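Local coordinates for Phosphoglucomutase/phosphomannomutase family protein (PDB 3UW2) that probably catalyses intramolecular phosphate transfer on phosphosugars, as a metal-dependent member of the phosphohexose mutase family, at residues Gly329-Pro343 and Glu347-Phe361. Sequence-based numbering, arbitrary orientation. Where two conformers were deposited one is given.
With EDO (1,2-ethanediol), chain H.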
loop_
_atom_site.group_PDB
_atom_site.type_symbol
_atom_site.label_atom_id
_atom_site.label_comp_id
_atom_site.label_asym_id
_atom_site.label_seq_id
_atom_site.Cartn_x
_atom_site.Cartn_y
_atom_site.Cartn_z
ATOM N N GLY A 329 0.538 -8.969 -0.718
ATOM C CA GLY A 329 -0.092 -8.550 0.533
ATOM C C GLY A 329 0.882 -7.600 1.158
ATOM O O GLY A 329 2.034 -8.007 1.433
ATOM N N HIS A 330 0.448 -6.366 1.435
ATOM C CA HIS A 330 1.345 -5.343 1.943
ATOM C C HIS A 330 1.970 -5.731 3.274
ATOM O O HIS A 330 3.148 -5.362 3.556
ATOM C CB HIS A 330 0.622 -3.976 2.005
ATOM C CG HIS A 330 -0.188 -3.755 3.258
ATOM N ND1 HIS A 330 0.350 -3.253 4.372
ATOM C CD2 HIS A 330 -1.546 -3.986 3.538
ATOM C CE1 HIS A 330 -0.596 -3.159 5.339
ATOM N NE2 HIS A 330 -1.761 -3.619 4.824
ATOM N N SER A 331 1.196 -6.437 4.115
ATOM C CA SER A 331 1.685 -6.746 5.479
ATOM C C SER A 331 2.665 -7.905 5.403
ATOM O O SER A 331 3.589 -7.968 6.182
ATOM C CB SER A 331 0.547 -7.096 6.447
ATOM O OG SER A 331 -0.399 -6.038 6.446
ATOM N N LEU A 332 2.459 -8.821 4.443
ATOM C CA LEU A 332 3.399 -9.915 4.221
ATOM C C LEU A 332 4.734 -9.417 3.689
ATOM O O LEU A 332 5.782 -9.893 4.122
ATOM C CB LEU A 332 2.792 -10.923 3.238
ATOM C CG LEU A 332 1.386 -11.417 3.636
ATOM C CD1 LEU A 332 0.992 -12.576 2.741
ATOM C CD2 LEU A 332 1.323 -11.916 5.052
ATOM N N VAL A 333 4.716 -8.421 2.787
ATOM C CA VAL A 333 5.927 -7.805 2.260
ATOM C C VAL A 333 6.675 -7.074 3.378
ATOM O O VAL A 333 7.901 -7.213 3.518
ATOM C CB VAL A 333 5.606 -6.819 1.100
ATOM C CG1 VAL A 333 6.801 -5.895 0.805
ATOM C CG2 VAL A 333 5.190 -7.605 -0.144
ATOM N N LYS A 334 5.937 -6.341 4.207
ATOM C CA LYS A 334 6.527 -5.711 5.358
ATOM C C LYS A 334 7.192 -6.707 6.320
ATOM O O LYS A 334 8.286 -6.437 6.824
ATOM C CB LYS A 334 5.455 -4.934 6.081
ATOM C CG LYS A 334 5.937 -4.162 7.248
ATOM C CD LYS A 334 6.489 -2.816 6.839
ATOM C CE LYS A 334 6.910 -2.023 8.103
ATOM N NZ LYS A 334 5.780 -1.730 9.061
ATOM N N ALA A 335 6.510 -7.815 6.640
ATOM C CA ALA A 335 7.107 -8.824 7.521
ATOM C C ALA A 335 8.410 -9.324 6.889
ATOM O O ALA A 335 9.376 -9.587 7.578
ATOM C CB ALA A 335 6.117 -10.000 7.714
ATOM N N LYS A 336 8.401 -9.579 5.571
ATOM C CA LYS A 336 9.578 -10.106 4.886
ATOM C C LYS A 336 10.747 -9.083 4.899
ATOM O O LYS A 336 11.908 -9.410 5.155
ATOM C CB LYS A 336 9.203 -10.537 3.445
ATOM C CG LYS A 336 10.287 -11.375 2.684
ATOM C CD LYS A 336 10.534 -12.698 3.441
ATOM C CE LYS A 336 11.331 -13.720 2.665
ATOM N NZ LYS A 336 11.473 -14.948 3.537
ATOM N N LEU A 337 10.429 -7.822 4.678
ATOM C CA LEU A 337 11.413 -6.748 4.862
ATOM C C LEU A 337 12.047 -6.745 6.266
ATOM O O LEU A 337 13.272 -6.563 6.390
ATOM C CB LEU A 337 10.682 -5.389 4.644
ATOM C CG LEU A 337 11.250 -4.127 4.074
ATOM C CD1 LEU A 337 12.203 -4.306 2.896
ATOM C CD2 LEU A 337 10.043 -3.254 3.668
ATOM N N ARG A 338 11.251 -6.963 7.307
ATOM C CA ARG A 338 11.783 -6.994 8.662
ATOM C C ARG A 338 12.602 -8.279 8.934
ATOM O O ARG A 338 13.540 -8.263 9.717
ATOM C CB ARG A 338 10.665 -6.772 9.736
ATOM C CG ARG A 338 10.070 -5.334 9.629
ATOM C CD ARG A 338 8.650 -5.247 10.237
ATOM N NE ARG A 338 8.602 -5.767 11.621
ATOM C CZ ARG A 338 8.955 -5.030 12.686
ATOM N NH1 ARG A 338 8.886 -5.524 13.897
ATOM N NH2 ARG A 338 9.341 -3.762 12.564
ATOM N N GLU A 339 12.242 -9.359 8.268
ATOM C CA GLU A 339 12.986 -10.622 8.408
ATOM C C GLU A 339 14.356 -10.609 7.724
ATOM O O GLU A 339 15.243 -11.309 8.167
ATOM C CB GLU A 339 12.194 -11.778 7.837
ATOM C CG GLU A 339 11.107 -12.179 8.771
ATOM C CD GLU A 339 10.292 -13.334 8.244
ATOM O OE1 GLU A 339 10.755 -14.073 7.311
ATOM O OE2 GLU A 339 9.188 -13.484 8.802
ATOM N N THR A 340 14.491 -9.858 6.633
ATOM C CA THR A 340 15.655 -9.919 5.737
ATOM C C THR A 340 16.560 -8.705 5.949
ATOM O O THR A 340 17.758 -8.777 5.678
ATOM C CB THR A 340 15.270 -9.943 4.243
ATOM O OG1 THR A 340 14.475 -8.779 3.919
ATOM C CG2 THR A 340 14.503 -11.182 3.922
ATOM N N GLY A 341 15.995 -7.596 6.460
ATOM C CA GLY A 341 16.726 -6.327 6.541
ATOM C C GLY A 341 16.960 -5.686 5.166
ATOM O O GLY A 341 17.838 -4.820 5.019
ATOM N N ALA A 342 16.216 -6.109 4.137
ATOM C CA ALA A 342 16.391 -5.510 2.804
ATOM C C ALA A 342 16.173 -3.993 2.724
ATOM O O ALA A 342 15.456 -3.451 3.496
ATOM C CB ALA A 342 15.551 -6.231 1.762
ATOM N N PRO A 343 16.861 -3.298 1.803
ATOM C CA PRO A 343 16.689 -1.852 1.787
ATOM C C PRO A 343 15.382 -1.368 1.104
ATOM O O PRO A 343 15.000 -0.230 1.334
ATOM C CB PRO A 343 17.958 -1.347 1.067
ATOM C CG PRO A 343 18.171 -2.451 0.029
ATOM C CD PRO A 343 17.937 -3.721 0.881
ATOM N N GLU A 347 5.146 -3.630 -4.284
ATOM C CA GLU A 347 4.185 -4.571 -4.828
ATOM C C GLU A 347 3.451 -3.953 -5.978
ATOM O O GLU A 347 3.332 -2.728 -6.068
ATOM C CB GLU A 347 3.133 -4.908 -3.820
ATOM C CG GLU A 347 3.587 -5.241 -2.424
ATOM C CD GLU A 347 2.359 -5.195 -1.532
ATOM O OE1 GLU A 347 2.040 -4.103 -1.026
ATOM O OE2 GLU A 347 1.673 -6.231 -1.413
ATOM N N MET A 348 2.937 -4.809 -6.848
ATOM C CA MET A 348 2.217 -4.363 -8.035
ATOM C C MET A 348 1.115 -3.326 -7.683
ATOM O O MET A 348 1.055 -2.236 -8.290
ATOM C CB MET A 348 1.661 -5.590 -8.774
ATOM C CG MET A 348 1.269 -5.322 -10.209
ATOM S SD MET A 348 2.619 -4.408 -10.993
ATOM C CE MET A 348 1.821 -4.147 -12.571
ATOM N N SER A 349 0.313 -3.635 -6.662
ATOM C CA SER A 349 -0.708 -2.696 -6.100
ATOM C C SER A 349 -0.248 -1.276 -5.756
ATOM O O SER A 349 -1.079 -0.425 -5.500
ATOM C CB SER A 349 -1.295 -3.271 -4.841
ATOM O OG SER A 349 -0.320 -3.072 -3.833
ATOM N N GLY A 350 1.052 -1.011 -5.744
ATOM C CA GLY A 350 1.560 0.348 -5.604
ATOM C C GLY A 350 1.992 0.788 -4.197
ATOM O O GLY A 350 2.100 2.010 -3.897
ATOM N N HIS A 351 2.189 -0.170 -3.297
ATOM C CA HIS A 351 2.807 0.217 -2.019
ATOM C C HIS A 351 4.277 0.035 -2.202
ATOM O O HIS A 351 4.705 -1.027 -2.673
ATOM C CB HIS A 351 2.342 -0.674 -0.867
ATOM C CG HIS A 351 0.847 -0.607 -0.563
ATOM N ND1 HIS A 351 0.347 0.045 0.506
ATOM C CD2 HIS A 351 -0.254 -1.215 -1.193
ATOM C CE1 HIS A 351 -1.000 -0.111 0.568
ATOM N NE2 HIS A 351 -1.367 -0.879 -0.477
ATOM N N VAL A 352 5.085 1.015 -1.796
ATOM C CA VAL A 352 6.523 0.941 -1.996
ATOM C C VAL A 352 7.155 1.200 -0.634
ATOM O O VAL A 352 6.788 2.188 0.061
ATOM C CB VAL A 352 7.002 1.969 -3.070
ATOM C CG1 VAL A 352 8.514 1.843 -3.322
ATOM C CG2 VAL A 352 6.295 1.730 -4.407
ATOM N N PHE A 353 8.080 0.323 -0.229
ATOM C CA PHE A 353 8.576 0.378 1.131
ATOM C C PHE A 353 10.073 0.689 1.086
ATOM O O PHE A 353 10.876 -0.185 0.710
ATOM C CB PHE A 353 8.377 -0.974 1.836
ATOM C CG PHE A 353 6.969 -1.534 1.801
ATOM C CD1 PHE A 353 6.425 -2.056 0.622
ATOM C CD2 PHE A 353 6.224 -1.645 2.988
ATOM C CE1 PHE A 353 5.137 -2.658 0.630
ATOM C CE2 PHE A 353 4.948 -2.233 2.997
ATOM C CZ PHE A 353 4.414 -2.739 1.816
ATOM N N PHE A 354 10.468 1.893 1.514
ATOM C CA PHE A 354 11.900 2.264 1.649
ATOM C C PHE A 354 12.340 2.042 3.094
ATOM O O PHE A 354 11.790 2.685 3.979
ATOM C CB PHE A 354 12.132 3.767 1.335
ATOM C CG PHE A 354 11.925 4.118 -0.123
ATOM C CD1 PHE A 354 12.996 4.024 -1.031
ATOM C CD2 PHE A 354 10.623 4.444 -0.611
ATOM C CE1 PHE A 354 12.801 4.314 -2.401
ATOM C CE2 PHE A 354 10.458 4.745 -1.964
ATOM C CZ PHE A 354 11.532 4.675 -2.845
ATOM N N LYS A 355 13.315 1.145 3.301
ATOM C CA LYS A 355 14.035 1.084 4.539
ATOM C C LYS A 355 15.283 1.923 4.362
ATOM O O LYS A 355 15.610 2.734 5.241
ATOM C CB LYS A 355 14.383 -0.359 4.922
ATOM C CG LYS A 355 15.269 -0.473 6.170
ATOM C CD LYS A 355 14.612 0.151 7.398
ATOM C CE LYS A 355 15.649 0.165 8.524
ATOM N NZ LYS A 355 14.822 -0.427 9.592
ATOM N N ASP A 356 15.964 1.789 3.226
ATOM C CA ASP A 356 17.125 2.710 2.917
ATOM C C ASP A 356 16.759 4.167 3.151
ATOM O O ASP A 356 15.763 4.646 2.563
ATOM C CB ASP A 356 17.469 2.495 1.440
ATOM C CG ASP A 356 18.434 3.526 0.907
ATOM O OD1 ASP A 356 19.612 3.354 1.217
ATOM O OD2 ASP A 356 18.047 4.428 0.141
ATOM N N ARG A 357 17.462 4.850 4.072
ATOM C CA ARG A 357 17.295 6.309 4.365
ATOM C C ARG A 357 15.929 6.630 4.954
ATOM O O ARG A 357 15.520 7.801 5.021
ATOM C CB ARG A 357 17.484 7.159 3.087
ATOM C CG ARG A 357 18.907 7.081 2.540
ATOM C CD ARG A 357 19.027 7.639 1.109
ATOM N NE ARG A 357 18.559 9.040 0.993
ATOM C CZ ARG A 357 18.153 9.568 -0.153
ATOM N NH1 ARG A 357 18.146 8.841 -1.318
ATOM N NH2 ARG A 357 17.699 10.792 -0.141
ATOM N N TRP A 358 15.231 5.592 5.382
ATOM C CA TRP A 358 13.854 5.777 5.839
ATOM C C TRP A 358 13.495 4.846 6.999
ATOM O O TRP A 358 14.361 4.499 7.767
ATOM C CB TRP A 358 12.911 5.694 4.622
ATOM C CG TRP A 358 11.458 6.155 4.837
ATOM C CD1 TRP A 358 10.290 5.461 4.542
ATOM C CD2 TRP A 358 11.029 7.481 5.244
ATOM N NE1 TRP A 358 9.186 6.255 4.793
ATOM C CE2 TRP A 358 9.584 7.474 5.231
ATOM C CE3 TRP A 358 11.712 8.646 5.672
ATOM C CZ2 TRP A 358 8.833 8.603 5.607
ATOM C CZ3 TRP A 358 10.961 9.753 6.043
ATOM C CH2 TRP A 358 9.558 9.727 6.037
ATOM N N TYR A 359 12.229 4.413 7.124
ATOM C CA TYR A 359 11.753 3.668 8.303
ATOM C C TYR A 359 11.117 2.329 7.895
ATOM O O TYR A 359 10.726 1.535 8.742
ATOM C CB TYR A 359 10.683 4.516 9.051
ATOM C CG TYR A 359 11.317 5.776 9.544
ATOM C CD1 TYR A 359 12.044 5.772 10.711
ATOM C CD2 TYR A 359 11.250 6.972 8.791
ATOM C CE1 TYR A 359 12.673 6.943 11.159
ATOM C CE2 TYR A 359 11.862 8.140 9.232
ATOM C CZ TYR A 359 12.576 8.102 10.388
ATOM O OH TYR A 359 13.218 9.241 10.777
ATOM N N GLY A 360 10.982 2.107 6.606
ATOM C CA GLY A 360 10.565 0.766 6.155
ATOM C C GLY A 360 9.065 0.589 6.032
ATOM O O GLY A 360 8.624 -0.491 5.626
ATOM N N PHE A 361 8.256 1.614 6.333
ATOM C CA PHE A 361 6.798 1.544 6.049
ATOM C C PHE A 361 6.511 2.105 4.657
ATOM O O PHE A 361 7.254 2.972 4.136
ATOM C CB PHE A 361 5.926 2.262 7.116
ATOM C CG PHE A 361 6.354 3.689 7.403
ATOM C CD1 PHE A 361 5.991 4.711 6.537
ATOM C CD2 PHE A 361 7.069 3.992 8.532
ATOM C CE1 PHE A 361 6.333 6.043 6.776
ATOM C CE2 PHE A 361 7.439 5.325 8.811
ATOM C CZ PHE A 361 7.076 6.341 7.939
HETATM C C1 EDO H . 6.269 -12.481 5.498
HETATM O O1 EDO H . 7.308 -13.342 6.061
HETATM C C2 EDO H . 5.282 -13.202 4.590
HETATM O O2 EDO H . 4.761 -14.388 5.231
#
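Phe353 lies under helix 330-340, its ring meeting four helix side chains on successive turns. Val333 CG1 sits over one face, 4.0 Å from the ring centroid, in a CH-pi contact. Leu337 CD2 presses on the root of the side chain, 3.4 Å from Phe353 CB, while Lys334 lays its aliphatic chain obliquely against CD2 and CE2 of Phe353. The CG of Lys334 is anti to the backbone N (chi1 -176°) and the chain bends at chi2, which brings CE to 3.4 Å from the carbonyl O of Gly360. His330 CB reaches the ring edge near CZ; the same methylene stands almost centrally above the His351 ring, 4.2 Å from its centroid.

At the start of the helix, Glu347 extends past Val333 CG2 so that its OE2 accepts a hydrogen bond from the N-cap residue Gly329 (N to OE2 3.0 Å), met nearly along the C-O axis. A carboxylate at this helix end would probably be favoured by the helix dipole. At the other end, the carbonyl O of Pro343 takes two backbone donors: Asp356 N at 2.9 Å, in the carbonyl plane on a lone pair and almost straight (173°), and Lys355 N from above that plane. This double grip ties the entry of strand 344-346 to the type II turn 355-358, where Asp356 also forms salt bridges with Arg296 and Arg370.

His351 ND1 is hydrogen-bonded to Asp362, and its side chain touches the zinc ligand Asp268. Helix 330-340 thus packs on the edge strand 352-354 of a four-stranded mixed sheet, while Val352 and Phe354 point away from it and pack on helix 364-375, giving the alpha/beta/alpha layering of domain III in phosphohexose mutases, with His351 beside the metal site.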